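Long-range contacts in xylulose kinase (Escherichia coli, PDB 2ITM), which catalyses the ATP-dependent phosphorylation of D-xylulose to D-xylulose 5-phosphate as a homodimeric sugar kinase of the FGGY family: residues Gly8-Val14 with Gln27-Val33; Phe266-Pro270 with Ala382-Lys386. All coordinates share one frame; numbering follows the deposited sequence.

Contact 1 (Gly8-Val14 with Gln27-Val33)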
loop_
_atom_site.group_PDB
_atom_site.type_symbol
_atom_site.label_atom_id
_atom_site.label_comp_id
_atom_site.label_asym_id
_atom_site.label_seq_id
_atom_site.Cartn_x
_atom_site.Cartn_y
_atom_site.Cartn_z
ATOM N N GLY A 8 22.995 21.807 -16.205
ATOM C CA GLY A 8 22.021 21.109 -15.409
ATOM C C GLY A 8 22.466 20.904 -13.992
ATOM O O GLY A 8 23.466 21.453 -13.557
ATOM N N THR A 9 21.708 20.107 -13.260
ATOM C CA THR A 9 22.091 19.738 -11.915
ATOM C C THR A 9 23.021 18.526 -11.916
ATOM O O THR A 9 23.965 18.475 -11.164
ATOM C CB THR A 9 20.859 19.474 -11.053
ATOM O OG1 THR A 9 19.869 20.469 -11.306
ATOM C CG2 THR A 9 21.182 19.705 -9.614
ATOM N N SER A 10 22.742 17.569 -12.780
ATOM C CA SER A 10 23.435 16.296 -12.733
ATOM C C SER A 10 24.468 16.178 -13.828
ATOM O O SER A 10 25.163 15.184 -13.900
ATOM C CB SER A 10 22.448 15.151 -12.848
ATOM O OG SER A 10 21.831 15.157 -14.094
ATOM N N GLY A 11 24.551 17.204 -14.649
ATOM C CA GLY A 11 25.612 17.345 -15.626
ATOM C C GLY A 11 25.519 18.582 -16.506
ATOM O O GLY A 11 24.542 19.305 -16.468
ATOM N N VAL A 12 26.555 18.814 -17.299
ATOM C CA VAL A 12 26.478 19.757 -18.403
ATOM C C VAL A 12 26.377 19.125 -19.776
ATOM O O VAL A 12 27.000 18.119 -20.068
ATOM C CB VAL A 12 27.611 20.781 -18.397
ATOM C CG1 VAL A 12 27.649 21.533 -17.116
ATOM C CG2 VAL A 12 28.944 20.119 -18.654
ATOM N N LYS A 13 25.562 19.740 -20.615
ATOM C CA LYS A 13 25.444 19.341 -21.995
ATOM C C LYS A 13 25.781 20.507 -22.904
ATOM O O LYS A 13 25.291 21.605 -22.711
ATOM C CB LYS A 13 24.045 18.822 -22.268
ATOM C CG LYS A 13 23.812 18.392 -23.695
ATOM C CD LYS A 13 22.361 18.087 -23.940
ATOM C CE LYS A 13 22.173 16.735 -24.569
ATOM N NZ LYS A 13 20.776 16.506 -24.973
ATOM N N VAL A 14 26.650 20.265 -23.891
ATOM C CA VAL A 14 26.918 21.210 -24.956
ATOM C C VAL A 14 26.562 20.645 -26.316
ATOM O O VAL A 14 26.788 19.475 -26.589
ATOM C CB VAL A 14 28.379 21.700 -24.952
ATOM C CG1 VAL A 14 28.802 22.136 -23.567
ATOM C CG2 VAL A 14 29.314 20.640 -25.481
ATOM N N GLN A 27 27.843 16.821 -26.512
ATOM C CA GLN A 27 28.761 16.353 -25.538
ATOM C C GLN A 27 28.229 16.590 -24.143
ATOM O O GLN A 27 27.695 17.623 -23.859
ATOM C CB GLN A 27 30.119 16.975 -25.757
ATOM C CG GLN A 27 31.209 16.412 -24.920
ATOM C CD GLN A 27 31.483 14.953 -25.185
ATOM O OE1 GLN A 27 31.964 14.611 -26.230
ATOM N NE2 GLN A 27 31.196 14.116 -24.229
ATOM N N THR A 28 28.384 15.591 -23.286
ATOM C CA THR A 28 27.921 15.649 -21.912
ATOM C C THR A 28 28.978 15.356 -20.867
ATOM O O THR A 28 29.852 14.552 -21.072
ATOM C CB THR A 28 26.757 14.689 -21.681
ATOM O OG1 THR A 28 25.590 15.148 -22.331
ATOM C CG2 THR A 28 26.326 14.746 -20.333
ATOM N N GLU A 29 28.882 16.010 -19.730
ATOM C CA GLU A 29 29.799 15.763 -18.631
ATOM C C GLU A 29 29.051 15.741 -17.320
ATOM O O GLU A 29 28.187 16.563 -17.083
ATOM C CB GLU A 29 30.873 16.834 -18.579
ATOM C CG GLU A 29 31.863 16.800 -19.730
ATOM C CD GLU A 29 32.871 15.698 -19.568
ATOM O OE1 GLU A 29 33.325 15.488 -18.431
ATOM O OE2 GLU A 29 33.194 15.045 -20.570
ATOM N N LYS A 30 29.397 14.797 -16.464
ATOM C CA LYS A 30 28.659 14.585 -15.241
ATOM C C LYS A 30 29.031 15.578 -14.168
ATOM O O LYS A 30 30.102 16.156 -14.188
ATOM C CB LYS A 30 28.795 13.143 -14.759
ATOM C CG LYS A 30 27.904 12.173 -15.511
ATOM C CD LYS A 30 27.899 10.781 -14.906
ATOM C CE LYS A 30 27.636 9.743 -15.973
ATOM N NZ LYS A 30 26.751 8.650 -15.518
ATOM N N LEU A 31 28.106 15.779 -13.239
ATOM C CA LEU A 31 28.301 16.632 -12.086
ATOM C C LEU A 31 27.875 15.882 -10.823
ATOM O O LEU A 31 26.871 15.196 -10.826
ATOM C CB LEU A 31 27.420 17.860 -12.231
ATOM C CG LEU A 31 27.976 19.270 -12.361
ATOM C CD1 LEU A 31 29.394 19.337 -12.791
ATOM C CD2 LEU A 31 27.104 20.100 -13.247
ATOM N N THR A 32 28.610 16.041 -9.735
ATOM C CA THR A 32 28.114 15.594 -8.438
ATOM C C THR A 32 27.349 16.661 -7.677
ATOM O O THR A 32 27.486 17.839 -7.941
ATOM C CB THR A 32 29.232 15.020 -7.558
ATOM O OG1 THR A 32 30.210 16.025 -7.311
ATOM C CG2 THR A 32 29.998 13.943 -8.283
ATOM N N VAL A 33 26.550 16.217 -6.720
ATOM C CA VAL A 33 25.888 17.108 -5.785
ATOM C C VAL A 33 26.311 16.745 -4.379
ATOM O O VAL A 33 26.607 15.594 -4.085
ATOM C CB VAL A 33 24.373 16.974 -5.871
ATOM C CG1 VAL A 33 23.688 17.936 -4.927
ATOM C CG2 VAL A 33 23.905 17.173 -7.284
#
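The Leu31 side chain packs against the backbone of the Gly8-Gly11 turn in this antiparallel beta hairpin. Its CB lies 3.7 Å from Thr9 O; from CG the branch CD2 runs on to Gly8 O and Gly11 C, 3.9 Å from each, and brushes CG1 of Val12, while its N donates to Ser10 O from well above that carbonyl's plane (3.1 Å). Val12 and Glu29 form a hydrogen-bonded pair, N to O 2.8 Å in both directions, and Val14 with Gln27 is the next hydrogen-bonded pair. In Val12, chi1 of -57° sets CG1 anti to the carbonyl carbon and leaves CG2 between that carbon and the backbone N, 3.8 Å from CB of Glu29. Lys13 and Thr28 occupy the other face as a non-hydrogen-bonded pair, CG of the lysine 3.9 Å from OG1 of the threonine. Thr9 OG1 bonds to Trp96 of the xylulose pocket, so the turn borders the substrate site. Strand 23-30 is the outermost of its sheet, and strand 11-17 stands between it and strand 2-7, whose Leu7 meets Val12 and Leu31; helix 45-62 packs on Gln27, Glu29 and Leu31, with Gln47 and Ala51 against the leucine and Arg54 in a salt bridge with Glu29.

Contact 2 (Phe266-Pro270 with Ala382-Lys386)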
loop_
_atom_site.group_PDB
_atom_site.type_symbol
_atom_site.label_atom_id
_atom_site.label_comp_id
_atom_site.label_asym_id
_atom_site.label_seq_id
_atom_site.Cartn_x
_atom_site.Cartn_y
_atom_site.Cartn_z
ATOM N N PHE A 266 1.568 39.322 -18.423
ATOM C CA PHE A 266 1.852 38.812 -17.102
ATOM C C PHE A 266 0.609 38.407 -16.325
ATOM O O PHE A 266 -0.317 39.187 -16.159
ATOM C CB PHE A 266 2.676 39.808 -16.316
ATOM C CG PHE A 266 2.919 39.403 -14.910
ATOM C CD1 PHE A 266 3.456 38.180 -14.628
ATOM C CD2 PHE A 266 2.613 40.246 -13.882
ATOM C CE1 PHE A 266 3.678 37.809 -13.344
ATOM C CE2 PHE A 266 2.839 39.879 -12.598
ATOM C CZ PHE A 266 3.369 38.661 -12.324
ATOM N N LEU A 267 0.607 37.169 -15.853
ATOM C CA LEU A 267 -0.496 36.626 -15.082
ATOM C C LEU A 267 -0.072 36.264 -13.660
ATOM O O LEU A 267 0.884 35.537 -13.473
ATOM C CB LEU A 267 -1.069 35.399 -15.780
ATOM C CG LEU A 267 -1.941 35.654 -17.000
ATOM C CD1 LEU A 267 -2.388 34.367 -17.601
ATOM C CD2 LEU A 267 -3.131 36.491 -16.608
ATOM N N SER A 268 -0.815 36.770 -12.693
ATOM C CA SER A 268 -0.578 36.475 -11.285
ATOM C C SER A 268 -1.784 35.796 -10.635
ATOM O O SER A 268 -2.820 36.415 -10.424
ATOM C CB SER A 268 -0.252 37.758 -10.538
ATOM O OG SER A 268 0.463 37.498 -9.352
ATOM N N LYS A 269 -1.651 34.515 -10.332
ATOM C CA LYS A 269 -2.534 33.859 -9.384
ATOM C C LYS A 269 -1.711 32.995 -8.441
ATOM O O LYS A 269 -1.631 31.785 -8.608
ATOM C CB LYS A 269 -3.574 32.999 -10.115
ATOM C CG LYS A 269 -4.888 32.831 -9.367
ATOM C CD LYS A 269 -6.086 32.773 -10.310
ATOM C CE LYS A 269 -6.277 31.376 -10.890
ATOM N NZ LYS A 269 -7.233 30.531 -10.140
ATOM N N PRO A 270 -1.100 33.634 -7.453
ATOM C CA PRO A 270 -0.393 32.930 -6.389
ATOM C C PRO A 270 -1.332 32.629 -5.219
ATOM O O PRO A 270 -1.655 33.543 -4.460
ATOM C CB PRO A 270 0.644 33.958 -5.953
ATOM C CG PRO A 270 0.044 35.296 -6.330
ATOM C CD PRO A 270 -1.175 35.071 -7.168
ATOM N N ALA A 382 -6.849 27.704 -15.350
ATOM C CA ALA A 382 -7.705 28.535 -14.532
ATOM C C ALA A 382 -7.061 29.882 -14.221
ATOM O O ALA A 382 -7.726 30.811 -13.781
ATOM C CB ALA A 382 -8.059 27.807 -13.262
ATOM N N CYS A 383 -5.754 29.962 -14.445
ATOM C CA CYS A 383 -4.995 31.160 -14.145
ATOM C C CYS A 383 -5.206 32.172 -15.260
ATOM O O CYS A 383 -4.980 33.355 -15.082
ATOM C CB CYS A 383 -3.506 30.841 -13.967
ATOM S SG CYS A 383 -3.076 29.912 -12.487
ATOM N N GLY A 384 -5.653 31.677 -16.408
ATOM C CA GLY A 384 -5.903 32.492 -17.579
ATOM C C GLY A 384 -5.175 32.027 -18.824
ATOM O O GLY A 384 -4.884 32.821 -19.698
ATOM N N ILE A 385 -4.878 30.739 -18.905
ATOM C CA ILE A 385 -4.270 30.165 -20.095
ATOM C C ILE A 385 -5.296 29.371 -20.882
ATOM O O ILE A 385 -6.028 28.577 -20.321
ATOM C CB ILE A 385 -3.084 29.253 -19.713
ATOM C CG1 ILE A 385 -2.050 30.017 -18.894
ATOM C CG2 ILE A 385 -2.450 28.656 -20.943
ATOM C CD1 ILE A 385 -1.004 30.687 -19.706
ATOM N N LYS A 386 -5.347 29.586 -22.186
ATOM C CA LYS A 386 -6.283 28.864 -23.031
ATOM C C LYS A 386 -5.653 28.370 -24.324
ATOM O O LYS A 386 -5.624 29.070 -25.325
ATOM C CB LYS A 386 -7.512 29.724 -23.321
ATOM C CG LYS A 386 -8.570 29.071 -24.197
ATOM C CD LYS A 386 -8.987 27.712 -23.694
ATOM C CE LYS A 386 -8.679 26.632 -24.713
ATOM N NZ LYS A 386 -8.135 25.382 -24.097
#
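Lys269 lays its aliphatic chain over the residues that follow helix 358-381, its CE 3.5 Å from CA of Cys383. This is loop-to-loop packing in the C-terminal domain of the FGGY kinase fold, whose family belongs to the actin-like ATPase clan: the link between strands 257-262 and 275-278 meets the turn that carries the chain from the helix into strand 390-393. The lysine's CG is roughly anti to its backbone N (chi1 -152°), and bends further along, at chi2, chi3 and chi4, arch the chain over Cys383, with CB and CE of Lys269 both 3.9 Å from SG of the cysteine. CE thereby comes 3.3 Å from Ala382 O. NZ, at 3.7 Å from Ala382 O, makes no hydrogen bond to it; the contact is van der Waals packing of the methylenes.

Two residues earlier, Leu267 points toward the same turn and sets its methyls against main-chain oxygens: CD2 stands 3.9 Å from Cys383 O. The positive phi of Gly384 (125°), readily taken by glycine, turns the chain out of the helix and brings Gly384 O against CD1 of Leu267. CD1 of Ile385 lies 4.5 Å from CD1 of Leu267, a loose apolar contact. Leu267, Cys383 and Ile385 all touch Leu287 of strand 285-291, so both loops pack on the same leucine, while Lys269 lies exposed at the surface. The closest approach of Leu267 to the turn is CD1 to Gly384 O, 3.6 Å.

In the fold
Contact 1 closes before contact 2 opens along the chain, and the two lie on opposite sides of its centre, with their centres 33 Å apart and their nearest atoms about 24 Å apart. They share no strand or helix. Contact 1 belongs to the N-terminal FGGY domain, at the edge of the sheet that also holds strands 2-7, 70-75 and 226-232. Contact 2 joins loops of the C-terminal domain, around the sheet that includes strands 285-291 and 390-393. Only the Thr9 end of contact 1 approaches the bound xylulose, its side chain about 6 Å from the sugar and about 6 Å from the side chain of Asp233, the probable proton acceptor; contact 2 is surface packing away from the annotated sites.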